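Local atomic coordinates of Exo-alpha-sialidase (Clostridium perfringens, PDB entry 2V72), a protein that binds galactose through a family 32 carbohydrate-binding module of a large sialidase toxin, probably helping the enzyme to hold glycan-bearing surfaces. Residues V65-T71 and I136-Y142; I37-H42 and T71-S75; E85-N91 and D118-I124. Residues are numbered along the deposited sequence.

Interaction 1 of 3, residues V65-T71 and I136-Y142. With CA (calcium ion), chain B.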
# COMPACT_ATOMS: atom_id res chain seq x y z
N VAL A 65 -7.94 1.86 12.51
CA VAL A 65 -7.56 0.71 11.70
C VAL A 65 -6.84 -0.36 12.51
O VAL A 65 -5.87 -0.10 13.23
CB VAL A 65 -6.81 1.12 10.36
CG1 VAL A 65 -7.19 2.53 9.92
CG2 VAL A 65 -5.30 0.98 10.47
N SER A 66 -7.37 -1.58 12.41
CA SER A 66 -6.81 -2.73 13.12
C SER A 66 -5.89 -3.57 12.24
O SER A 66 -5.03 -4.28 12.75
CB SER A 66 -7.92 -3.58 13.76
OG SER A 66 -9.05 -3.70 12.91
N SER A 67 -6.06 -3.48 10.92
CA SER A 67 -5.19 -4.22 10.00
C SER A 67 -5.18 -3.68 8.57
O SER A 67 -6.06 -2.93 8.16
CB SER A 67 -5.53 -5.72 9.98
OG SER A 67 -6.76 -5.98 9.35
N ILE A 68 -4.15 -4.09 7.83
CA ILE A 68 -3.97 -3.72 6.42
C ILE A 68 -3.53 -4.97 5.64
O ILE A 68 -2.59 -5.66 6.05
CB ILE A 68 -2.93 -2.57 6.26
CG1 ILE A 68 -3.40 -1.31 7.00
CG2 ILE A 68 -2.69 -2.25 4.79
CD1 ILE A 68 -2.27 -0.43 7.49
N ALA A 69 -4.21 -5.26 4.54
CA ALA A 69 -3.82 -6.35 3.65
C ALA A 69 -3.23 -5.82 2.35
O ALA A 69 -3.90 -5.12 1.59
CB ALA A 69 -5.00 -7.29 3.39
N ILE A 70 -1.97 -6.17 2.11
CA ILE A 70 -1.23 -5.76 0.92
C ILE A 70 -1.11 -6.94 -0.04
O ILE A 70 -0.32 -7.87 0.18
CB ILE A 70 0.17 -5.21 1.29
CG1 ILE A 70 0.07 -4.04 2.28
CG2 ILE A 70 0.94 -4.80 0.03
CD1 ILE A 70 0.06 -4.47 3.76
N THR A 71 -1.92 -6.90 -1.10
CA THR A 71 -1.96 -7.94 -2.12
C THR A 71 -0.94 -7.65 -3.24
O THR A 71 -1.08 -6.67 -3.97
CB THR A 71 -3.36 -8.05 -2.74
OG1 THR A 71 -4.34 -8.15 -1.69
CG2 THR A 71 -3.47 -9.25 -3.68
N ILE A 136 1.70 -3.02 -6.06
CA ILE A 136 0.63 -3.47 -5.18
C ILE A 136 -0.61 -3.58 -6.06
O ILE A 136 -1.04 -2.60 -6.67
CB ILE A 136 0.35 -2.47 -4.00
CG1 ILE A 136 1.50 -2.46 -2.98
CG2 ILE A 136 -0.96 -2.82 -3.29
CD1 ILE A 136 1.41 -1.35 -1.94
N ALA A 137 -1.18 -4.78 -6.13
CA ALA A 137 -2.37 -5.01 -6.94
C ALA A 137 -3.64 -4.62 -6.19
O ALA A 137 -4.58 -4.09 -6.80
CB ALA A 137 -2.44 -6.47 -7.44
N GLU A 138 -3.67 -4.87 -4.89
CA GLU A 138 -4.80 -4.47 -4.03
C GLU A 138 -4.36 -4.08 -2.62
O GLU A 138 -3.45 -4.68 -2.04
CB GLU A 138 -5.85 -5.58 -3.94
CG GLU A 138 -6.84 -5.64 -5.09
CD GLU A 138 -7.62 -4.36 -5.25
OE1 GLU A 138 -8.39 -3.99 -4.33
OE2 GLU A 138 -7.48 -3.73 -6.31
N LEU A 139 -5.02 -3.05 -2.08
CA LEU A 139 -4.78 -2.61 -0.72
C LEU A 139 -6.12 -2.43 -0.01
O LEU A 139 -7.00 -1.70 -0.48
CB LEU A 139 -3.98 -1.30 -0.70
CG LEU A 139 -3.52 -0.93 0.71
CD1 LEU A 139 -2.08 -0.46 0.72
CD2 LEU A 139 -4.45 0.09 1.38
N ASN A 140 -6.26 -3.12 1.12
CA ASN A 140 -7.47 -3.06 1.91
C ASN A 140 -7.16 -2.65 3.34
O ASN A 140 -6.08 -2.94 3.86
CB ASN A 140 -8.19 -4.41 1.87
CG ASN A 140 -8.86 -4.66 0.55
OD1 ASN A 140 -9.96 -4.17 0.30
ND2 ASN A 140 -8.20 -5.43 -0.31
N VAL A 141 -8.11 -1.94 3.96
CA VAL A 141 -7.90 -1.43 5.31
C VAL A 141 -9.08 -1.84 6.16
O VAL A 141 -10.23 -1.69 5.77
CB VAL A 141 -7.71 0.12 5.34
CG1 VAL A 141 -7.21 0.56 6.71
CG2 VAL A 141 -6.71 0.57 4.28
N TYR A 142 -8.78 -2.39 7.33
CA TYR A 142 -9.81 -2.98 8.15
C TYR A 142 -9.95 -2.24 9.46
O TYR A 142 -8.95 -1.78 10.02
CB TYR A 142 -9.54 -4.47 8.35
CG TYR A 142 -9.54 -5.23 7.05
CD1 TYR A 142 -8.38 -5.32 6.27
CD2 TYR A 142 -10.71 -5.82 6.57
CE1 TYR A 142 -8.39 -6.00 5.07
CE2 TYR A 142 -10.72 -6.50 5.37
CZ TYR A 142 -9.56 -6.59 4.62
OH TYR A 142 -9.57 -7.26 3.43
CA CA B . -6.22 -3.61 -8.37
O HOH W 1 -5.65 -6.43 -0.13
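Tyr142, Thr71 and Ala69 lose the most surface where strand 65-71 pairs antiparallel with strand 138-142 of segment 136-142. The strand axes come within 4.8 Å. Tyr142 pairs with Ser67 and lays its ring along the neighbouring strand. Ala69 CB meets the ring edge, 4.0 Å from Tyr142 CE1. Ser67 OG lies 3.3 Å from Tyr142 CB and is hydrogen-bonded to Glu8. The backbone of Tyr142 holds this end: its N donates to Ser67 O (2.9 Å), and its O accepts from Ser66 N (2.9 Å) and weakly from Ser67 N (3.5 Å). Ser66 and Ser67 thus share one partner, a classic beta bulge.

Ala69 forms a hydrogen-bonded pair with Asn140, with Ala69 N to Asn140 O and Asn140 N to Ala69 O both 3.1 Å. One water links Ala69 O, Asn140 ND2 and Thr71 OG1 on that same face. Thr71 N donates to Glu138 O (2.9 Å). Thr71 O accepts from Ala137 N (2.9 Å) and Glu138 N (3.3 Å), which makes a second classic bulge. Here Ala137 O and Glu138 OE2 bind calcium at 2.3 and 2.4 Å; Ser31, Asp34, Asn36 and Thr39 complete the site. Glu138 OE1 is hydrogen-bonded to Gln13 NE2.

Ile68, Ile70, Leu139 and Val141 point to the other face. Ile68 and Val141 pack on Ile122 of the opposing sheet, and Leu139 on Ile124. The chemistry is therefore divided: this face is apolar and contributes to the core, the other is mixed and partly wetted, and the Ala137-Glu138 bulge presents oxygen ligands to the metal.

Interaction 2 of 3, residues I37-H42 and T71-S75. With CA (calcium ion), chain B; GAL (beta-D-galactopyranose), chain C.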
# COMPACT_ATOMS: atom_id res chain seq x y z
N ILE A 37 -7.76 -7.79 -8.65
CA ILE A 37 -6.40 -8.30 -8.44
C ILE A 37 -5.56 -8.38 -9.74
O ILE A 37 -4.36 -8.68 -9.70
CB ILE A 37 -6.40 -9.65 -7.66
CG1 ILE A 37 -7.13 -10.74 -8.45
CG2 ILE A 37 -7.02 -9.45 -6.26
CD1 ILE A 37 -7.44 -12.03 -7.64
N ASN A 38 -6.21 -8.12 -10.88
CA ASN A 38 -5.52 -8.08 -12.17
C ASN A 38 -4.92 -6.71 -12.52
O ASN A 38 -4.10 -6.61 -13.43
CB ASN A 38 -6.45 -8.55 -13.30
CG ASN A 38 -6.87 -10.01 -13.14
OD1 ASN A 38 -6.11 -10.85 -12.68
ND2 ASN A 38 -8.11 -10.30 -13.54
N THR A 39 -5.34 -5.67 -11.80
CA THR A 39 -4.78 -4.32 -11.98
C THR A 39 -3.92 -3.97 -10.77
O THR A 39 -4.33 -4.21 -9.62
CB THR A 39 -5.87 -3.26 -12.09
OG1 THR A 39 -6.63 -3.26 -10.88
CG2 THR A 39 -6.80 -3.52 -13.27
N MET A 40 -2.76 -3.36 -11.02
CA MET A 40 -1.85 -2.97 -9.94
C MET A 40 -1.38 -1.52 -10.02
O MET A 40 -1.42 -0.90 -11.09
CB MET A 40 -0.62 -3.87 -9.96
CG MET A 40 0.27 -3.71 -11.18
SD MET A 40 1.56 -4.95 -11.21
CE MET A 40 0.70 -6.27 -12.08
N TRP A 41 -0.94 -0.99 -8.87
CA TRP A 41 -0.07 0.17 -8.84
C TRP A 41 1.34 -0.35 -9.04
O TRP A 41 1.72 -1.37 -8.47
CB TRP A 41 -0.17 0.94 -7.51
CG TRP A 41 0.99 1.89 -7.32
CD1 TRP A 41 1.27 3.00 -8.07
CD2 TRP A 41 2.05 1.78 -6.35
NE1 TRP A 41 2.42 3.60 -7.62
CE2 TRP A 41 2.93 2.88 -6.57
CE3 TRP A 41 2.34 0.88 -5.32
CZ2 TRP A 41 4.07 3.10 -5.80
CZ3 TRP A 41 3.48 1.10 -4.55
CH2 TRP A 41 4.33 2.20 -4.79
N HIS A 42 2.13 0.36 -9.84
CA HIS A 42 3.49 -0.05 -10.12
C HIS A 42 4.26 1.22 -10.44
O HIS A 42 3.74 2.11 -11.13
CB HIS A 42 3.48 -1.02 -11.31
CG HIS A 42 4.75 -1.79 -11.52
ND1 HIS A 42 5.97 -1.18 -11.73
CD2 HIS A 42 4.98 -3.12 -11.62
CE1 HIS A 42 6.90 -2.10 -11.92
NE2 HIS A 42 6.32 -3.29 -11.86
N THR A 71 -1.92 -6.90 -1.10
CA THR A 71 -1.96 -7.94 -2.12
C THR A 71 -0.94 -7.65 -3.24
O THR A 71 -1.08 -6.67 -3.97
CB THR A 71 -3.36 -8.05 -2.74
OG1 THR A 71 -4.34 -8.15 -1.69
CG2 THR A 71 -3.47 -9.25 -3.68
N PRO A 72 0.09 -8.52 -3.37
CA PRO A 72 1.04 -8.39 -4.46
C PRO A 72 0.41 -8.69 -5.82
O PRO A 72 -0.73 -9.15 -5.90
CB PRO A 72 2.10 -9.45 -4.13
CG PRO A 72 1.89 -9.79 -2.71
CD PRO A 72 0.43 -9.64 -2.48
N ARG A 73 1.17 -8.43 -6.88
CA ARG A 73 0.76 -8.76 -8.23
C ARG A 73 0.46 -10.25 -8.39
O ARG A 73 1.20 -11.12 -7.93
CB ARG A 73 1.80 -8.31 -9.25
CG ARG A 73 3.19 -8.92 -9.08
CD ARG A 73 4.19 -8.23 -9.98
NE ARG A 73 3.84 -8.36 -11.39
CZ ARG A 73 4.25 -7.54 -12.35
NH1 ARG A 73 5.03 -6.49 -12.08
NH2 ARG A 73 3.87 -7.76 -13.60
N THR A 74 -0.67 -10.53 -9.05
CA THR A 74 -1.20 -11.87 -9.22
C THR A 74 -0.30 -12.73 -10.13
O THR A 74 -0.37 -13.96 -10.12
CB THR A 74 -2.67 -11.76 -9.74
OG1 THR A 74 -3.50 -12.76 -9.12
CG2 THR A 74 -2.75 -11.86 -11.25
N SER A 75 0.56 -12.06 -10.89
CA SER A 75 1.46 -12.69 -11.85
C SER A 75 2.71 -11.81 -12.00
O SER A 75 2.63 -10.59 -11.85
CB SER A 75 0.74 -12.85 -13.19
OG SER A 75 1.64 -13.19 -14.22
CA CA B . -6.22 -3.61 -8.37
C1 GAL C . 7.19 -6.21 -17.20
C2 GAL C . 6.05 -6.38 -16.20
C3 GAL C . 5.55 -5.02 -15.70
C4 GAL C . 6.70 -4.09 -15.28
C5 GAL C . 7.80 -4.06 -16.34
C6 GAL C . 8.99 -3.24 -15.84
O1 GAL C . 7.74 -7.47 -17.47
O2 GAL C . 5.01 -7.13 -16.77
O3 GAL C . 4.71 -5.22 -14.59
O4 GAL C . 7.25 -4.53 -14.06
O5 GAL C . 8.21 -5.38 -16.66
O6 GAL C . 9.83 -2.92 -16.93
O HOH W 2 -1.88 -8.43 -10.42
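The two segments pass each other mostly as loops, and no clear direct hydrogen bond joins them. Their CA atoms come nearest at Ile37 and Thr74 (6.4 Å) and at Met40 and Arg73 (6.6 Å). A water bridges the backbones, donating to Ile37 O (2.6 Å) and accepting from Thr74 N (2.8 Å). Thr39 uses its O and OG1 to bind calcium, at 2.4 and 2.6 Å. His42 lies on the short strand 41-42.

At the calcium end, Thr74 CB packs 3.5 Å from Ile37 O, and Asn38 OD1 is 3.8 Å from Thr74 CG2. Further along, Met40 CE sits over one face of the Arg73 guanidinium and also touches Arg73 CB at 3.7 Å. The edge of the His42 ring meets the same side chain, with His42 CD2 3.4 Å from Arg73 NH1. Arg73 NE donates to Ser75 O (2.6 Å), and Arg73 NH1 is also hydrogen-bonded to Asn78 O. These contacts probably help to hold the guanidinium where Arg73 NH1 and NH2 both donate to GAL O3, at 2.8 and 2.9 Å. Arg73 NH2 also makes a weak bond to GAL O2 (3.4 Å). His42 NE2 is 2.7 Å from GAL O4.

Trp45, Asn78 and Phe133 complete the pocket. The arrangement is the galactose site of a family 32 module, built mainly from loops at one end of an F5/8 type C beta-sandwich.

Interaction 3 of 3, residues E85-N91 and D118-I124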
# COMPACT_ATOMS: atom_id res chain seq x y z
N GLU A 85 7.95 0.61 5.11
CA GLU A 85 7.53 1.40 6.25
C GLU A 85 6.07 1.74 6.04
O GLU A 85 5.62 1.90 4.91
CB GLU A 85 8.30 2.72 6.33
CG GLU A 85 9.71 2.65 6.89
CD GLU A 85 10.41 4.02 6.84
OE1 GLU A 85 9.82 4.97 6.27
OE2 GLU A 85 11.54 4.14 7.35
N ILE A 86 5.32 1.85 7.13
CA ILE A 86 3.94 2.30 7.08
C ILE A 86 3.75 3.49 8.04
O ILE A 86 4.08 3.39 9.23
CB ILE A 86 2.93 1.16 7.40
CG1 ILE A 86 3.14 -0.04 6.45
CG2 ILE A 86 1.49 1.67 7.36
CD1 ILE A 86 2.07 -1.13 6.54
N HIS A 87 3.26 4.61 7.51
CA HIS A 87 2.98 5.80 8.31
C HIS A 87 1.49 6.07 8.24
O HIS A 87 0.86 5.80 7.22
CB HIS A 87 3.70 7.03 7.76
CG HIS A 87 5.19 6.97 7.84
ND1 HIS A 87 5.94 6.21 6.97
CD2 HIS A 87 6.07 7.60 8.65
CE1 HIS A 87 7.22 6.37 7.25
NE2 HIS A 87 7.33 7.20 8.27
N ALA A 88 0.95 6.61 9.33
CA ALA A 88 -0.45 7.02 9.37
C ALA A 88 -0.53 8.53 9.52
O ALA A 88 0.31 9.13 10.18
CB ALA A 88 -1.18 6.32 10.51
N ILE A 89 -1.55 9.12 8.92
CA ILE A 89 -1.77 10.56 9.03
C ILE A 89 -3.08 10.80 9.78
O ILE A 89 -4.14 10.36 9.34
CB ILE A 89 -1.77 11.27 7.63
CG1 ILE A 89 -0.40 11.15 6.94
CG2 ILE A 89 -2.14 12.75 7.75
CD1 ILE A 89 -0.24 9.93 6.04
N ASN A 90 -2.98 11.46 10.93
CA ASN A 90 -4.15 11.76 11.76
C ASN A 90 -4.13 13.13 12.44
O ASN A 90 -3.33 13.38 13.34
CB ASN A 90 -4.39 10.66 12.79
CG ASN A 90 -5.78 10.71 13.38
OD1 ASN A 90 -6.78 10.65 12.65
ND2 ASN A 90 -5.86 10.85 14.70
N ASN A 91 -5.02 14.01 11.97
CA ASN A 91 -5.30 15.34 12.55
C ASN A 91 -4.18 16.42 12.68
O ASN A 91 -4.02 17.00 13.76
CB ASN A 91 -6.05 15.19 13.88
CG ASN A 91 -6.55 16.52 14.43
OD1 ASN A 91 -7.37 17.19 13.81
ND2 ASN A 91 -6.05 16.90 15.60
N ASP A 118 -5.66 5.35 14.96
CA ASP A 118 -6.45 6.44 14.38
C ASP A 118 -5.70 6.95 13.17
O ASP A 118 -4.52 7.30 13.26
CB ASP A 118 -6.64 7.58 15.40
CG ASP A 118 -7.32 7.12 16.68
OD1 ASP A 118 -8.53 6.79 16.64
OD2 ASP A 118 -6.64 7.10 17.72
N ALA A 119 -6.37 6.99 12.02
CA ALA A 119 -5.75 7.43 10.77
C ALA A 119 -6.79 7.85 9.75
O ALA A 119 -7.80 7.16 9.56
CB ALA A 119 -4.86 6.32 10.20
N GLU A 120 -6.55 8.98 9.09
CA GLU A 120 -7.35 9.44 7.95
C GLU A 120 -6.70 9.02 6.63
O GLU A 120 -7.34 9.03 5.57
CB GLU A 120 -7.50 10.97 7.93
CG GLU A 120 -7.22 11.70 9.24
CD GLU A 120 -6.65 13.09 9.01
OE1 GLU A 120 -5.49 13.33 9.41
OE2 GLU A 120 -7.35 13.93 8.40
N GLU A 121 -5.42 8.68 6.70
CA GLU A 121 -4.62 8.36 5.53
C GLU A 121 -3.49 7.41 5.92
O GLU A 121 -2.99 7.47 7.05
CB GLU A 121 -4.05 9.65 4.92
CG GLU A 121 -3.47 9.49 3.52
CD GLU A 121 -3.17 10.82 2.84
OE1 GLU A 121 -1.99 11.06 2.50
OE2 GLU A 121 -4.12 11.62 2.65
N ILE A 122 -3.10 6.53 5.00
CA ILE A 122 -1.99 5.60 5.21
C ILE A 122 -1.00 5.66 4.06
O ILE A 122 -1.40 5.82 2.90
CB ILE A 122 -2.49 4.14 5.34
CG1 ILE A 122 -3.53 4.03 6.46
CG2 ILE A 122 -1.32 3.19 5.63
CD1 ILE A 122 -4.37 2.80 6.36
N LYS A 123 0.27 5.54 4.37
CA LYS A 123 1.32 5.61 3.37
C LYS A 123 2.20 4.37 3.44
O LYS A 123 2.83 4.09 4.47
CB LYS A 123 2.17 6.86 3.60
CG LYS A 123 3.11 7.23 2.47
CD LYS A 123 4.10 8.27 2.97
CE LYS A 123 4.66 9.10 1.85
NZ LYS A 123 5.58 10.16 2.38
N ILE A 124 2.24 3.62 2.35
CA ILE A 124 3.15 2.48 2.24
C ILE A 124 4.37 2.89 1.43
O ILE A 124 4.26 3.25 0.26
CB ILE A 124 2.49 1.25 1.55
CG1 ILE A 124 1.06 1.00 2.07
CG2 ILE A 124 3.39 0.01 1.68
CD1 ILE A 124 0.92 0.88 3.59
O HOH W 3 5.54 5.12 4.66
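This contact is an antiparallel strand pair of the beta-sandwich, ending in a classic beta bulge. His87 N donates to Lys123 O (3.1 Å) and Lys123 N to His87 O (2.9 Å). Ile89 N donates to Glu121 O (2.9 Å). At the bulge, Ile89 O accepts from Glu120 N (2.8 Å) and weakly from Glu121 N (3.4 Å). The chain turns a corner at Glu120, and Glu120 OE1 accepts from Asn91 N (2.7 Å), closing the end of the pair. On the face with Ala88, Ile86 CG2 meets Ile122 CG2 (3.6 Å) and Ile86 CG1 meets Ile124 CD1 (3.7 Å). Before the corner, Ala119 CB meets Ala88 CB (3.7 Å). On the other face, a water joins His87 ND1 (2.6 Å) and Lys123 O (2.9 Å).

The corner carries the chain from strand 116-119, which pairs with 62-71, into the facing sheet. There strand 84-90 lies between 93-101 and 121-129, and 53-59 follows. Ile122 and Ile124 pack across the core on Val141 and Leu139 of strand 135-142.

Interaction 1 lies in one sheet of the beta-sandwich. Interaction 3 is mainly in the facing sheet, but its residues 118-119 belong to the sheet of interaction 1. Their centres are about 13 Å apart, and they meet in the core, where Val141 CG1 is 3.6 Å from Ile122 CD1. Along the chain, interaction 3 falls between the two segments of interaction 1. Interaction 2 comes before interaction 3, and its segments alternate with those of interaction 1. Interactions 1 and 2 share Thr71 and the calcium site, with centres about 13 Å apart. Strand 41-42 pairs with strand 135-142. Interactions 2 and 3 are about 22 Å apart between centres. The calcium and galactose sites thus lie away from interaction 3.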